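Local coordinates for protein similar to yteR (Bacilus subtilis) (Clostridium acetobutylicum, PDB 4WU0) that probably hydrolyses unsaturated rhamnogalacturonan fragments of pectin, as a glycoside hydrolase of family 105 related to YteR, at residues 193-205 and 249-263. Numbering follows the deposited sequence.
Sequences LSPHFWGRAMGWY and YQVLDEGERKGNYLE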
# COMPACT_ATOMS: atom_id res chain seq x y z
N LEU A 193 -10.70 11.00 14.94
CA LEU A 193 -9.51 10.23 14.58
C LEU A 193 -9.22 9.07 15.52
O LEU A 193 -9.56 9.09 16.70
CB LEU A 193 -8.29 11.14 14.50
CG LEU A 193 -8.46 12.18 13.40
CD1 LEU A 193 -7.51 13.34 13.58
CD2 LEU A 193 -8.30 11.52 12.02
N SER A 194 -8.56 8.05 14.96
CA SER A 194 -8.10 6.92 15.75
C SER A 194 -6.91 7.36 16.61
O SER A 194 -6.37 8.45 16.41
CB SER A 194 -7.75 5.75 14.84
OG SER A 194 -6.69 6.07 13.96
N PRO A 195 -6.48 6.53 17.58
CA PRO A 195 -5.52 7.05 18.56
C PRO A 195 -4.05 7.14 18.13
O PRO A 195 -3.30 7.93 18.74
CB PRO A 195 -5.64 6.04 19.72
CG PRO A 195 -6.99 5.46 19.56
CD PRO A 195 -7.17 5.33 18.09
N HIS A 196 -3.65 6.35 17.15
CA HIS A 196 -2.23 6.18 16.85
C HIS A 196 -1.83 6.26 15.40
O HIS A 196 -2.62 6.02 14.48
CB HIS A 196 -1.72 4.85 17.43
CG HIS A 196 -1.60 4.87 18.91
ND1 HIS A 196 -0.65 5.62 19.56
CD2 HIS A 196 -2.34 4.27 19.88
CE1 HIS A 196 -0.80 5.48 20.87
NE2 HIS A 196 -1.82 4.67 21.08
N PHE A 197 -0.54 6.56 15.23
CA PHE A 197 0.12 6.52 13.94
C PHE A 197 0.69 5.12 13.73
O PHE A 197 1.67 4.72 14.36
CB PHE A 197 1.24 7.55 13.87
CG PHE A 197 0.82 8.93 14.29
CD1 PHE A 197 -0.17 9.62 13.60
CD2 PHE A 197 1.44 9.54 15.36
CE1 PHE A 197 -0.53 10.89 14.01
CE2 PHE A 197 1.09 10.80 15.79
CZ PHE A 197 0.10 11.48 15.12
N TRP A 198 0.03 4.37 12.87
CA TRP A 198 0.42 3.00 12.54
C TRP A 198 1.35 3.01 11.34
O TRP A 198 1.05 3.64 10.33
CB TRP A 198 -0.82 2.17 12.24
CG TRP A 198 -0.55 0.73 11.94
CD1 TRP A 198 0.39 -0.06 12.51
CD2 TRP A 198 -1.23 -0.08 10.97
NE1 TRP A 198 0.33 -1.33 11.96
CE2 TRP A 198 -0.66 -1.35 11.01
CE3 TRP A 198 -2.27 0.17 10.07
CZ2 TRP A 198 -1.09 -2.39 10.19
CZ3 TRP A 198 -2.70 -0.86 9.27
CH2 TRP A 198 -2.11 -2.12 9.33
N GLY A 199 2.48 2.33 11.47
CA GLY A 199 3.48 2.30 10.42
C GLY A 199 2.95 1.94 9.05
O GLY A 199 3.18 2.66 8.06
N ARG A 200 2.26 0.81 8.96
CA ARG A 200 1.81 0.37 7.65
C ARG A 200 0.78 1.34 7.04
O ARG A 200 0.78 1.54 5.83
CB ARG A 200 1.26 -1.06 7.68
CG ARG A 200 0.66 -1.46 6.34
CD ARG A 200 0.63 -2.95 6.03
NE ARG A 200 -0.33 -3.71 6.82
CZ ARG A 200 -0.02 -4.71 7.65
NH1 ARG A 200 -0.99 -5.36 8.26
NH2 ARG A 200 1.23 -5.10 7.83
N ALA A 201 -0.04 1.95 7.87
CA ALA A 201 -1.02 2.92 7.36
C ALA A 201 -0.34 4.11 6.72
O ALA A 201 -0.71 4.55 5.61
CB ALA A 201 -1.94 3.34 8.44
N MET A 202 0.67 4.67 7.39
CA MET A 202 1.45 5.71 6.74
C MET A 202 2.12 5.20 5.48
O MET A 202 2.21 5.91 4.50
CB MET A 202 2.50 6.31 7.68
CG MET A 202 1.96 7.34 8.63
SD MET A 202 1.34 8.85 7.83
CE MET A 202 2.82 9.57 7.10
N GLY A 203 2.62 3.97 5.51
CA GLY A 203 3.21 3.36 4.33
C GLY A 203 2.23 3.32 3.15
O GLY A 203 2.59 3.65 2.03
N TRP A 204 1.00 2.90 3.40
CA TRP A 204 -0.00 2.88 2.34
C TRP A 204 -0.16 4.26 1.72
O TRP A 204 -0.22 4.41 0.51
CB TRP A 204 -1.37 2.46 2.87
CG TRP A 204 -1.53 0.99 3.27
CD1 TRP A 204 -2.09 0.52 4.44
CD2 TRP A 204 -1.20 -0.19 2.51
NE1 TRP A 204 -2.12 -0.84 4.44
CE2 TRP A 204 -1.57 -1.30 3.28
CE3 TRP A 204 -0.62 -0.41 1.26
CZ2 TRP A 204 -1.37 -2.61 2.85
CZ3 TRP A 204 -0.44 -1.71 0.83
CH2 TRP A 204 -0.81 -2.79 1.63
N TYR A 205 -0.25 5.28 2.58
CA TYR A 205 -0.53 6.62 2.10
C TYR A 205 0.64 7.17 1.28
O TYR A 205 0.42 7.79 0.23
CB TYR A 205 -0.88 7.57 3.25
CG TYR A 205 -1.45 8.89 2.80
CD1 TYR A 205 -2.69 8.98 2.21
CD2 TYR A 205 -0.75 10.06 3.01
CE1 TYR A 205 -3.22 10.21 1.79
CE2 TYR A 205 -1.28 11.29 2.63
CZ TYR A 205 -2.50 11.35 2.01
OH TYR A 205 -3.00 12.55 1.61
N TYR A 249 8.99 1.94 13.46
CA TYR A 249 8.20 1.17 14.42
C TYR A 249 6.76 0.96 14.01
O TYR A 249 6.18 1.76 13.25
CB TYR A 249 8.20 1.87 15.76
CG TYR A 249 9.50 1.78 16.50
CD1 TYR A 249 9.76 0.69 17.31
CD2 TYR A 249 10.46 2.77 16.39
CE1 TYR A 249 10.94 0.59 17.99
CE2 TYR A 249 11.64 2.68 17.07
CZ TYR A 249 11.88 1.58 17.85
OH TYR A 249 13.07 1.46 18.54
N GLN A 250 6.18 -0.12 14.52
CA GLN A 250 4.74 -0.40 14.40
C GLN A 250 3.88 0.79 14.83
O GLN A 250 2.98 1.20 14.08
CB GLN A 250 4.41 -1.64 15.24
CG GLN A 250 2.97 -1.93 15.51
CD GLN A 250 2.29 -2.65 14.36
OE1 GLN A 250 2.72 -2.54 13.22
NE2 GLN A 250 1.19 -3.34 14.66
N VAL A 251 4.13 1.33 16.02
CA VAL A 251 3.50 2.59 16.44
C VAL A 251 4.59 3.67 16.30
O VAL A 251 5.55 3.73 17.07
CB VAL A 251 2.94 2.53 17.86
CG1 VAL A 251 2.25 3.85 18.22
CG2 VAL A 251 1.95 1.38 17.98
N LEU A 252 4.46 4.48 15.25
CA LEU A 252 5.60 5.21 14.69
C LEU A 252 6.35 6.12 15.64
O LEU A 252 7.59 6.22 15.58
CB LEU A 252 5.13 6.05 13.50
CG LEU A 252 4.84 5.26 12.23
CD1 LEU A 252 4.00 6.06 11.22
CD2 LEU A 252 6.13 4.80 11.60
N ASP A 253 5.60 6.83 16.48
CA ASP A 253 6.17 7.86 17.34
C ASP A 253 6.42 7.41 18.77
O ASP A 253 6.76 8.24 19.61
CB ASP A 253 5.26 9.09 17.35
CG ASP A 253 3.89 8.80 17.94
OD1 ASP A 253 3.44 7.64 17.84
OD2 ASP A 253 3.25 9.75 18.48
N GLU A 254 6.26 6.12 19.06
CA GLU A 254 6.37 5.61 20.41
C GLU A 254 7.49 4.57 20.54
O GLU A 254 7.33 3.55 21.21
CB GLU A 254 5.03 4.99 20.84
CG GLU A 254 3.89 6.00 20.81
CD GLU A 254 3.28 6.31 22.14
OE1 GLU A 254 3.92 6.05 23.18
OE2 GLU A 254 2.15 6.85 22.14
N GLY A 255 8.61 4.83 19.87
CA GLY A 255 9.69 3.85 19.82
C GLY A 255 10.27 3.40 21.15
O GLY A 255 10.81 2.30 21.26
N GLU A 256 10.17 4.25 22.17
CA GLU A 256 10.74 3.93 23.49
C GLU A 256 9.80 3.10 24.36
O GLU A 256 10.16 2.72 25.45
CB GLU A 256 11.08 5.22 24.24
CG GLU A 256 12.38 5.89 23.83
CD GLU A 256 12.81 6.96 24.83
OE1 GLU A 256 13.69 6.67 25.67
OE2 GLU A 256 12.25 8.08 24.78
N ARG A 257 8.60 2.83 23.87
CA ARG A 257 7.57 2.20 24.70
C ARG A 257 7.62 0.68 24.62
O ARG A 257 7.63 0.10 23.53
CB ARG A 257 6.20 2.73 24.27
CG ARG A 257 5.09 2.31 25.14
CD ARG A 257 3.88 3.20 24.87
NE ARG A 257 2.73 2.76 25.64
CZ ARG A 257 1.53 3.31 25.53
NH1 ARG A 257 0.53 2.86 26.25
NH2 ARG A 257 1.34 4.29 24.67
N LYS A 258 7.67 0.03 25.79
CA LYS A 258 7.74 -1.42 25.85
C LYS A 258 6.61 -2.07 25.05
O LYS A 258 5.45 -1.68 25.20
CB LYS A 258 7.65 -1.90 27.30
CG LYS A 258 8.86 -1.55 28.12
CD LYS A 258 10.02 -2.43 27.75
CE LYS A 258 11.33 -1.84 28.21
NZ LYS A 258 11.96 -2.70 29.21
N GLY A 259 6.96 -3.05 24.23
CA GLY A 259 6.01 -3.72 23.39
C GLY A 259 6.15 -3.30 21.94
O GLY A 259 5.83 -4.07 21.03
N ASN A 260 6.60 -2.07 21.70
CA ASN A 260 6.70 -1.59 20.32
C ASN A 260 7.84 -2.34 19.64
O ASN A 260 8.71 -2.89 20.32
CB ASN A 260 6.97 -0.09 20.28
CG ASN A 260 6.43 0.60 19.03
OD1 ASN A 260 6.03 -0.04 18.06
ND2 ASN A 260 6.45 1.93 19.05
N TYR A 261 7.84 -2.34 18.31
CA TYR A 261 8.82 -3.12 17.55
C TYR A 261 9.00 -2.52 16.17
O TYR A 261 8.07 -1.90 15.62
CB TYR A 261 8.39 -4.58 17.45
CG TYR A 261 7.09 -4.84 16.72
CD1 TYR A 261 5.86 -4.74 17.36
CD2 TYR A 261 7.10 -5.22 15.38
CE1 TYR A 261 4.69 -5.00 16.70
CE2 TYR A 261 5.94 -5.48 14.70
CZ TYR A 261 4.73 -5.37 15.36
OH TYR A 261 3.58 -5.63 14.68
N LEU A 262 10.20 -2.71 15.62
CA LEU A 262 10.49 -2.32 14.26
C LEU A 262 9.73 -3.25 13.34
O LEU A 262 9.84 -4.47 13.45
CB LEU A 262 12.01 -2.41 14.01
CG LEU A 262 12.88 -1.57 14.94
CD1 LEU A 262 14.35 -1.86 14.71
CD2 LEU A 262 12.60 -0.09 14.75
N GLU A 263 8.94 -2.67 12.43
CA GLU A 263 7.99 -3.45 11.64
C GLU A 263 8.30 -3.35 10.15
O GLU A 263 8.54 -2.26 9.61
CB GLU A 263 6.56 -3.01 11.99
CG GLU A 263 5.46 -3.94 11.49
CD GLU A 263 5.13 -3.76 10.01
OE1 GLU A 263 5.17 -2.61 9.55
OE2 GLU A 263 4.80 -4.77 9.31
O HOH W 1 0.74 7.31 17.78
O HOH W 2 3.40 -0.90 10.96
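A single-residue beta bridge, Trp198 with Val251, joins the lead-in to helix 199-215 to the loop connecting helices 223-240 and 264-279. Two nearly straight backbone bonds define it: Leu252 N donates to Phe197 O (2.9 Å), and Gly199 N donates to Gln250 O (2.9 Å). Trp198 is the N-cap residue, so the bridge lies just before the helix, and Gln250 O satisfies the N of its first residue. Next to it, Leu252 packs into the first turn: CG lies 3.7 Å from Gly199 CA, while CD1 meets Met202 CG at 3.5 Å, the side chains crossing at about a right angle.

With its CG anti to the backbone N (chi1 -178°), Trp198 presents the NE1 edge of its indole to Gln250 OE1. That bond is weak, bent to 141°, and ring and amide stand almost perpendicular; Gln250 NE2, itself a donor, bonds Tyr335 O, leaving OE1 to accept from the indole. Water 2 donates to both Gln250 OE1 and Glu263 OE1. The Arg200 guanidinium lies with one face against Trp198 CZ2, and its NH2 makes a long salt bridge to Glu263 OE2 (3.9 Å), both groups also bonding Ser265 and Cys317. At the other end, water 1 joins His196 ND1 and Phe197 N to Asp253 OD1, while Asp253 OD2 sits at the Phe197 ring edge, 3.6 Å from CE2. Asn260 braces the loop from within, its amide bonding Val251 N and O. The contact ties this loop to the N-terminal end of helix 199-215 within the (alpha/alpha)6 barrel known for family 88 and 105 glycoside hydrolases.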